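PDB 6FAK: afamin from Homo sapiens, which carries hydrophobic molecules in body fluids, binding vitamin E and keeping lipidated Wnt proteins soluble and active. Local coordinates for residues Y410-T415 with E544-F549; A553-K558 with E572-G577. All coordinates share one frame; numbering follows the deposited sequence.

Contact 1 of 2, residues Y410-T415 with E544-F549; sequences YLIRLT and ELQSLF
Ile-412 faces Leu-545 and Gln-546 where helix 376-417 and helix 542-560 pack against each other in the third albumin domain of this all-helical family. The backbones come nearest at Ile-412 and Leu-545, with CA atoms 7.7 Å apart, and no hydrogen bond spans the gap; the contact is side-chain packing around one branched residue. The two branches of Ile-412 serve different partners. CG1 lies beside the backbone N, anti to the carbonyl carbon (chi1 -68°), and the extended chain beyond it carries CD1 into the bend of Gln-546. There the methyl meets the amide oxygen, with Ile-412 CD1 3.7 Å from Gln-546 OE1, and rests 4.0 Å from Gln-546 N, over the helix backbone. Gln-546 folds round at chi2 (68°), so that its amide comes back beside the methyl instead of continuing straight out, and the two side chains cross at about a right angle. The other branch, CG2, meets a purely apolar partner, lying 4.3 Å from CD1 of Leu-545. Ile-412 and Leu-545 are both buried, while Gln-546 is partly exposed and also touches His-409. Leu-545 is shared with Lys-416 of the first helix and with Leu-540, while the two helices are further joined by an edge-to-face ring pair of Phe-549 with Tyr-408 and by a salt bridge from Arg-413 NE to Asp-542. Next to the interface, the hydroxyl of Thr-415 turns back into its own helix: Leu-411 O accepts Thr-415 OG1 at 2.8 Å and Thr-415 N at 3.1 Å, the two donors arriving from opposite faces of the carbonyl plane.

Contact 2 of 2, residues A553-K558 with E572-G577; sequences ANVVDK and ESPKIG
The C-terminal exit of helix 565-572 packs against helix 542-560 at Val-555, whose two methyls meet the backbone of Glu-572 and Ser-573. CG1 of Val-555, anti to the backbone N (chi1 168°), lies 3.7 Å from Ser-573 N and also 4.0 Å from Glu-572 CB. The other methyl turns to the carbonyl, with Val-555 CG2 3.3 Å from Glu-572 O, and is 4.4 Å from Pro-574 CD. Glu-572 starts toward the helix, but its bent chain takes the carboxylate away from it. These two helices are the last pair of the third albumin domain, and the disulfide Cys-559 to Cys-568 ties them together. Ser-573 is the first residue to leave helical geometry, so Val-555 packs just where the chain straightens; Phe-569, one turn back, also touches this valine. Replacing Val-555 with an alanine would probably open a gap beneath the backbone at Glu-572 and Ser-573 and leave the chain less firmly seated there. Within helix 542-560 itself, Lys-558 NZ donates a hydrogen bond to Asn-554 OD1 (2.9 Å), tilted 23° from the carbonyl plane of the amide.

Contacts 1 and 2 have centres 15 Å apart and share helix 542-560, which offers Leu-545 and Gln-546 to helix 376-417 and, further on, Val-555 to the chain leaving helix 565-572. They also touch directly: Leu-548, from segment 544-549, places CD2 3.8 Å from Ile-576 CG2 and CD1 3.9 Å from Pro-574 CG. Phe-552, the next turn of the shared helix, packs on the same two residues, so the closing loop runs along this helix from one contact to the other. Both contacts lie in the third albumin domain, whereas the pocket for hydrophobic ligands, residues 194-298, belongs to the second; neither contributes residues to it.

Contact 1 of 2, residues Y410-T415 with E544-F549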
ATOM      1  N   TYR A 410      -7.537  -9.513 -15.939  1.00 28.90           N
ATOM      2  CA  TYR A 410      -6.391  -8.787 -15.371  1.00 30.81           C
ATOM      3  C   TYR A 410      -5.126  -9.642 -15.200  1.00 29.31           C
ATOM      4  O   TYR A 410      -4.002  -9.172 -15.455  1.00 29.49           O
ATOM      5  CB  TYR A 410      -6.745  -8.074 -14.056  1.00 35.10           C
ATOM      6  CG  TYR A 410      -7.550  -6.797 -14.300  1.00 40.87           C
ATOM      7  CD1 TYR A 410      -7.118  -5.850 -15.230  1.00 47.78           C
ATOM      8  CD2 TYR A 410      -8.708  -6.514 -13.597  1.00 43.69           C
ATOM      9  CE1 TYR A 410      -7.829  -4.684 -15.470  1.00 51.27           C
ATOM     10  CE2 TYR A 410      -9.439  -5.345 -13.850  1.00 45.79           C
ATOM     11  CZ  TYR A 410      -8.990  -4.454 -14.801  1.00 48.10           C
ATOM     12  OH  TYR A 410      -9.638  -3.279 -15.067  1.00 58.89           O
ATOM     13  N   LEU A 411      -5.331 -10.868 -14.764  1.00 27.89           N
ATOM     14  CA  LEU A 411      -4.250 -11.827 -14.621  1.00 27.04           C
ATOM     15  C   LEU A 411      -3.611 -12.122 -15.960  1.00 26.07           C
ATOM     16  O   LEU A 411      -2.392 -12.175 -16.064  1.00 25.78           O
ATOM     17  CB  LEU A 411      -4.762 -13.108 -13.917  1.00 27.03           C
ATOM     18  CG  LEU A 411      -5.108 -12.919 -12.450  1.00 27.65           C
ATOM     19  CD1 LEU A 411      -5.683 -14.238 -11.961  1.00 28.28           C
ATOM     20  CD2 LEU A 411      -3.910 -12.558 -11.582  1.00 27.08           C
ATOM     21  N   ILE A 412      -4.408 -12.326 -16.996  1.00 25.61           N
ATOM     22  CA  ILE A 412      -3.863 -12.518 -18.352  1.00 25.91           C
ATOM     23  C   ILE A 412      -3.021 -11.282 -18.806  1.00 26.44           C
ATOM     24  O   ILE A 412      -1.846 -11.408 -19.215  1.00 26.53           O
ATOM     25  CB  ILE A 412      -5.000 -12.828 -19.396  1.00 25.75           C
ATOM     26  CG1 ILE A 412      -5.607 -14.213 -19.121  1.00 25.68           C
ATOM     27  CG2 ILE A 412      -4.425 -12.790 -20.818  1.00 26.11           C
ATOM     28  CD1 ILE A 412      -6.881 -14.547 -19.894  1.00 26.14           C
ATOM     29  N   ARG A 413      -3.608 -10.106 -18.682  1.00 27.26           N
ATOM     30  CA  ARG A 413      -2.972  -8.851 -19.125  1.00 28.65           C
ATOM     31  C   ARG A 413      -1.702  -8.566 -18.351  1.00 26.21           C
ATOM     32  O   ARG A 413      -0.687  -8.274 -18.967  1.00 25.41           O
ATOM     33  CB  ARG A 413      -3.932  -7.658 -19.009  1.00 33.18           C
ATOM     34  CG  ARG A 413      -4.818  -7.513 -20.253  1.00 39.87           C
ATOM     35  CD  ARG A 413      -4.085  -6.812 -21.430  1.00 43.77           C
ATOM     36  NE  ARG A 413      -3.522  -7.773 -22.394  1.00 50.33           N
ATOM     37  CZ  ARG A 413      -2.443  -7.583 -23.160  1.00 47.11           C
ATOM     38  NH1 ARG A 413      -1.769  -6.428 -23.120  1.00 48.40           N
ATOM     39  NH2 ARG A 413      -2.041  -8.536 -23.972  1.00 50.74           N
ATOM     40  N   LEU A 414      -1.767  -8.660 -17.029  1.00 25.29           N
ATOM     41  CA  LEU A 414      -0.629  -8.396 -16.196  1.00 25.27           C
ATOM     42  C   LEU A 414       0.530  -9.364 -16.499  1.00 24.37           C
ATOM     43  O   LEU A 414       1.698  -8.967 -16.510  1.00 23.94           O
ATOM     44  CB  LEU A 414      -0.970  -8.470 -14.702  1.00 26.39           C
ATOM     45  CG  LEU A 414      -1.731  -7.320 -14.026  1.00 28.36           C
ATOM     46  CD1 LEU A 414      -2.357  -7.822 -12.699  1.00 29.36           C
ATOM     47  CD2 LEU A 414      -0.755  -6.190 -13.743  1.00 29.94           C
ATOM     48  N   THR A 415       0.203 -10.649 -16.641  1.00 24.03           N
ATOM     49  CA  THR A 415       1.227 -11.678 -16.920  1.00 23.83           C
ATOM     50  C   THR A 415       1.875 -11.452 -18.303  1.00 24.25           C
ATOM     51  O   THR A 415       3.079 -11.583 -18.444  1.00 24.17           O
ATOM     52  CB  THR A 415       0.655 -13.100 -16.758  1.00 23.52           C
ATOM     53  OG1 THR A 415       0.089 -13.240 -15.444  1.00 23.24           O
ATOM     54  CG2 THR A 415       1.704 -14.110 -16.891  1.00 23.47           C
ATOM     55  N   GLU A 544      -7.501 -16.561 -27.056  1.00 32.30           N
ATOM     56  CA  GLU A 544      -7.122 -17.966 -27.003  1.00 32.51           C
ATOM     57  C   GLU A 544      -6.819 -18.467 -25.589  1.00 30.86           C
ATOM     58  O   GLU A 544      -7.179 -19.598 -25.244  1.00 29.90           O
ATOM     59  CB  GLU A 544      -5.923 -18.240 -27.922  1.00 34.59           C
ATOM     60  CG  GLU A 544      -6.241 -18.117 -29.415  1.00 38.57           C
ATOM     61  CD  GLU A 544      -5.023 -17.990 -30.329  1.00 43.29           C
ATOM     62  OE1 GLU A 544      -3.922 -17.582 -29.913  1.00 41.68           O
ATOM     63  OE2 GLU A 544      -5.200 -18.253 -31.532  1.00 53.05           O
ATOM     64  N   LEU A 545      -6.118 -17.644 -24.790  1.00 29.54           N
ATOM     65  CA  LEU A 545      -5.824 -18.005 -23.406  1.00 29.10           C
ATOM     66  C   LEU A 545      -7.099 -18.069 -22.558  1.00 28.29           C
ATOM     67  O   LEU A 545      -7.256 -18.974 -21.780  1.00 27.84           O
ATOM     68  CB  LEU A 545      -4.818 -17.023 -22.766  1.00 28.81           C
ATOM     69  CG  LEU A 545      -3.422 -17.148 -23.373  1.00 29.48           C
ATOM     70  CD1 LEU A 545      -2.602 -15.902 -23.085  1.00 30.07           C
ATOM     71  CD2 LEU A 545      -2.696 -18.359 -22.874  1.00 29.70           C
ATOM     72  N   GLN A 546      -7.980 -17.104 -22.716  1.00 28.75           N
ATOM     73  CA  GLN A 546      -9.265 -17.083 -22.017  1.00 30.20           C
ATOM     74  C   GLN A 546     -10.092 -18.344 -22.407  1.00 31.47           C
ATOM     75  O   GLN A 546     -10.689 -19.022 -21.541  1.00 31.31           O
ATOM     76  CB  GLN A 546     -10.007 -15.813 -22.373  1.00 32.47           C
ATOM     77  CG  GLN A 546     -11.397 -15.663 -21.787  1.00 36.49           C
ATOM     78  CD  GLN A 546     -11.396 -15.478 -20.268  1.00 43.06           C
ATOM     79  OE1 GLN A 546     -10.567 -14.732 -19.700  1.00 47.03           O
ATOM     80  NE2 GLN A 546     -12.367 -16.103 -19.607  1.00 44.74           N
ATOM     81  N   SER A 547     -10.083 -18.683 -23.692  1.00 30.47           N
ATOM     82  CA  SER A 547     -10.804 -19.865 -24.146  1.00 30.43           C
ATOM     83  C   SER A 547     -10.265 -21.157 -23.537  1.00 31.11           C
ATOM     84  O   SER A 547     -11.038 -21.980 -23.040  1.00 31.35           O
ATOM     85  CB  SER A 547     -10.785 -19.943 -25.659  1.00 30.30           C
ATOM     86  OG  SER A 547     -11.524 -18.864 -26.250  1.00 30.83           O
ATOM     87  N   LEU A 548      -8.951 -21.321 -23.547  1.00 30.95           N
ATOM     88  CA  LEU A 548      -8.338 -22.476 -22.968  1.00 32.11           C
ATOM     89  C   LEU A 548      -8.595 -22.594 -21.475  1.00 31.86           C
ATOM     90  O   LEU A 548      -8.846 -23.676 -20.945  1.00 31.48           O
ATOM     91  CB  LEU A 548      -6.850 -22.488 -23.276  1.00 33.92           C
ATOM     92  CG  LEU A 548      -6.005 -23.678 -22.824  1.00 36.33           C
ATOM     93  CD1 LEU A 548      -6.542 -24.975 -23.419  1.00 35.66           C
ATOM     94  CD2 LEU A 548      -4.570 -23.425 -23.263  1.00 37.95           C
ATOM     95  N   PHE A 549      -8.466 -21.473 -20.782  1.00 31.62           N
ATOM     96  CA  PHE A 549      -8.759 -21.427 -19.362  1.00 30.77           C
ATOM     97  C   PHE A 549     -10.207 -21.833 -19.064  1.00 31.28           C
ATOM     98  O   PHE A 549     -10.443 -22.580 -18.104  1.00 32.76           O
ATOM     99  CB  PHE A 549      -8.498 -20.027 -18.820  1.00 30.42           C
ATOM    100  CG  PHE A 549      -8.837 -19.894 -17.382  1.00 30.49           C
ATOM    101  CD1 PHE A 549      -8.071 -20.538 -16.425  1.00 30.67           C
ATOM    102  CD2 PHE A 549      -9.933 -19.163 -16.987  1.00 31.62           C
ATOM    103  CE1 PHE A 549      -8.363 -20.433 -15.070  1.00 30.88           C
ATOM    104  CE2 PHE A 549     -10.222 -19.029 -15.626  1.00 33.27           C
ATOM    105  CZ  PHE A 549      -9.438 -19.681 -14.677  1.00 32.03           C
TER

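Contact 2 of 2, residues A553-K558 with E572-G577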
ATOM      1  N   ALA A 553     -11.660 -24.889 -16.842  1.00 39.48           N
ATOM      2  CA  ALA A 553     -12.648 -24.563 -15.794  1.00 40.84           C
ATOM      3  C   ALA A 553     -13.905 -25.423 -15.894  1.00 43.02           C
ATOM      4  O   ALA A 553     -14.408 -25.927 -14.876  1.00 40.27           O
ATOM      5  CB  ALA A 553     -13.047 -23.098 -15.830  1.00 37.98           C
ATOM      6  N   ASN A 554     -14.426 -25.543 -17.111  1.00 40.43           N
ATOM      7  CA  ASN A 554     -15.556 -26.410 -17.356  1.00 39.48           C
ATOM      8  C   ASN A 554     -15.231 -27.864 -16.963  1.00 38.32           C
ATOM      9  O   ASN A 554     -16.001 -28.487 -16.282  1.00 40.57           O
ATOM     10  CB  ASN A 554     -15.990 -26.290 -18.816  1.00 40.48           C
ATOM     11  CG  ASN A 554     -17.263 -27.057 -19.099  1.00 42.45           C
ATOM     12  OD1 ASN A 554     -18.248 -26.891 -18.417  1.00 46.18           O
ATOM     13  ND2 ASN A 554     -17.250 -27.855 -20.113  1.00 40.30           N
ATOM     14  N   VAL A 555     -14.065 -28.373 -17.336  1.00 37.77           N
ATOM     15  CA  VAL A 555     -13.656 -29.746 -16.993  1.00 39.91           C
ATOM     16  C   VAL A 555     -13.580 -29.959 -15.460  1.00 46.94           C
ATOM     17  O   VAL A 555     -14.115 -30.940 -14.942  1.00 49.11           O
ATOM     18  CB  VAL A 555     -12.364 -30.134 -17.704  1.00 36.90           C
ATOM     19  CG1 VAL A 555     -11.776 -31.403 -17.148  1.00 38.20           C
ATOM     20  CG2 VAL A 555     -12.616 -30.292 -19.220  1.00 37.64           C
ATOM     21  N   VAL A 556     -12.945 -29.026 -14.758  1.00 45.07           N
ATOM     22  CA  VAL A 556     -12.917 -29.003 -13.279  1.00 50.84           C
ATOM     23  C   VAL A 556     -14.299 -29.064 -12.638  1.00 48.67           C
ATOM     24  O   VAL A 556     -14.526 -29.833 -11.719  1.00 49.18           O
ATOM     25  CB  VAL A 556     -12.200 -27.724 -12.760  1.00 53.77           C
ATOM     26  CG1 VAL A 556     -12.531 -27.441 -11.296  1.00 55.46           C
ATOM     27  CG2 VAL A 556     -10.693 -27.862 -12.966  1.00 56.80           C
ATOM     28  N   ASP A 557     -15.206 -28.240 -13.120  1.00 48.74           N
ATOM     29  CA  ASP A 557     -16.557 -28.210 -12.594  1.00 51.16           C
ATOM     30  C   ASP A 557     -17.281 -29.559 -12.731  1.00 55.53           C
ATOM     31  O   ASP A 557     -18.034 -29.963 -11.829  1.00 57.40           O
ATOM     32  CB  ASP A 557     -17.373 -27.129 -13.322  1.00 57.78           C
ATOM     33  CG  ASP A 557     -18.801 -27.026 -12.803  1.00 66.11           C
ATOM     34  OD1 ASP A 557     -18.964 -27.026 -11.573  1.00 81.31           O
ATOM     35  OD2 ASP A 557     -19.755 -26.955 -13.613  1.00 71.53           O
ATOM     36  N   LYS A 558     -17.082 -30.227 -13.868  1.00 52.88           N
ATOM     37  CA  LYS A 558     -17.742 -31.506 -14.142  1.00 53.86           C
ATOM     38  C   LYS A 558     -17.130 -32.573 -13.273  1.00 56.61           C
ATOM     39  O   LYS A 558     -17.841 -33.313 -12.610  1.00 63.70           O
ATOM     40  CB  LYS A 558     -17.591 -31.934 -15.614  1.00 48.72           C
ATOM     41  CG  LYS A 558     -18.205 -31.005 -16.640  1.00 49.99           C
ATOM     42  CD  LYS A 558     -19.682 -30.769 -16.423  1.00 56.37           C
ATOM     43  CE  LYS A 558     -20.390 -30.364 -17.720  1.00 63.86           C
ATOM     44  NZ  LYS A 558     -20.261 -28.906 -18.013  1.00 64.41           N
ATOM     45  N   GLU A 572     -10.340 -35.903 -19.363  1.00 63.69           N
ATOM     46  CA  GLU A 572     -11.182 -34.873 -20.003  1.00 62.82           C
ATOM     47  C   GLU A 572     -10.546 -33.492 -20.187  1.00 60.88           C
ATOM     48  O   GLU A 572     -11.083 -32.693 -20.949  1.00 56.11           O
ATOM     49  CB  GLU A 572     -12.488 -34.698 -19.210  1.00 61.39           C
ATOM     50  CG  GLU A 572     -13.315 -35.966 -19.051  1.00 66.41           C
ATOM     51  CD  GLU A 572     -13.743 -36.591 -20.371  1.00 67.38           C
ATOM     52  OE1 GLU A 572     -13.717 -35.911 -21.408  1.00 65.16           O
ATOM     53  OE2 GLU A 572     -14.097 -37.779 -20.362  1.00 70.23           O
ATOM     54  N   SER A 573      -9.449 -33.183 -19.480  1.00 56.75           N
ATOM     55  CA  SER A 573      -8.866 -31.840 -19.587  1.00 58.81           C
ATOM     56  C   SER A 573      -8.222 -31.623 -20.955  1.00 58.27           C
ATOM     57  O   SER A 573      -7.847 -32.571 -21.626  1.00 60.17           O
ATOM     58  CB  SER A 573      -7.838 -31.595 -18.479  1.00 59.65           C
ATOM     59  OG  SER A 573      -6.703 -32.390 -18.694  1.00 60.16           O
ATOM     60  N   PRO A 574      -8.099 -30.372 -21.384  1.00 59.20           N
ATOM     61  CA  PRO A 574      -7.363 -30.174 -22.629  1.00 62.16           C
ATOM     62  C   PRO A 574      -5.875 -30.461 -22.447  1.00 65.80           C
ATOM     63  O   PRO A 574      -5.352 -30.363 -21.329  1.00 63.74           O
ATOM     64  CB  PRO A 574      -7.628 -28.708 -22.980  1.00 63.65           C
ATOM     65  CG  PRO A 574      -8.190 -28.088 -21.776  1.00 60.38           C
ATOM     66  CD  PRO A 574      -8.771 -29.151 -20.920  1.00 61.35           C
ATOM     67  N   LYS A 575      -5.215 -30.875 -23.524  1.00 67.99           N
ATOM     68  CA  LYS A 575      -3.773 -31.081 -23.493  1.00 75.77           C
ATOM     69  C   LYS A 575      -3.115 -29.746 -23.835  1.00 80.93           C
ATOM     70  O   LYS A 575      -3.604 -29.009 -24.699  1.00 82.83           O
ATOM     71  CB  LYS A 575      -3.341 -32.232 -24.425  1.00 87.52           C
ATOM     72  CG  LYS A 575      -2.893 -31.861 -25.833  1.00 96.85           C
ATOM     73  CD  LYS A 575      -2.355 -33.093 -26.558  1.00104.29           C
ATOM     74  CE  LYS A 575      -1.483 -32.718 -27.744  1.00111.51           C
ATOM     75  NZ  LYS A 575      -2.234 -31.931 -28.759  1.00118.21           N
ATOM     76  N   ILE A 576      -2.035 -29.421 -23.133  1.00 74.60           N
ATOM     77  CA  ILE A 576      -1.275 -28.198 -23.418  1.00 80.68           C
ATOM     78  C   ILE A 576       0.182 -28.468 -23.799  1.00 86.78           C
ATOM     79  O   ILE A 576       0.964 -27.533 -23.964  1.00 90.35           O
ATOM     80  CB  ILE A 576      -1.383 -27.189 -22.260  1.00 77.08           C
ATOM     81  CG1 ILE A 576      -1.046 -27.842 -20.923  1.00 70.07           C
ATOM     82  CG2 ILE A 576      -2.789 -26.620 -22.236  1.00 80.73           C
ATOM     83  CD1 ILE A 576      -1.002 -26.892 -19.751  1.00 67.88           C
ATOM     84  N   GLY A 577       0.523 -29.739 -24.006  1.00 87.52           N
ATOM     85  CA  GLY A 577       1.884 -30.132 -24.310  1.00 88.92           C
ATOM     86  C   GLY A 577       2.123 -30.242 -25.801  1.00 95.66           C
ATOM     87  O   GLY A 577       1.205 -30.551 -26.577  1.00 95.42           O
TER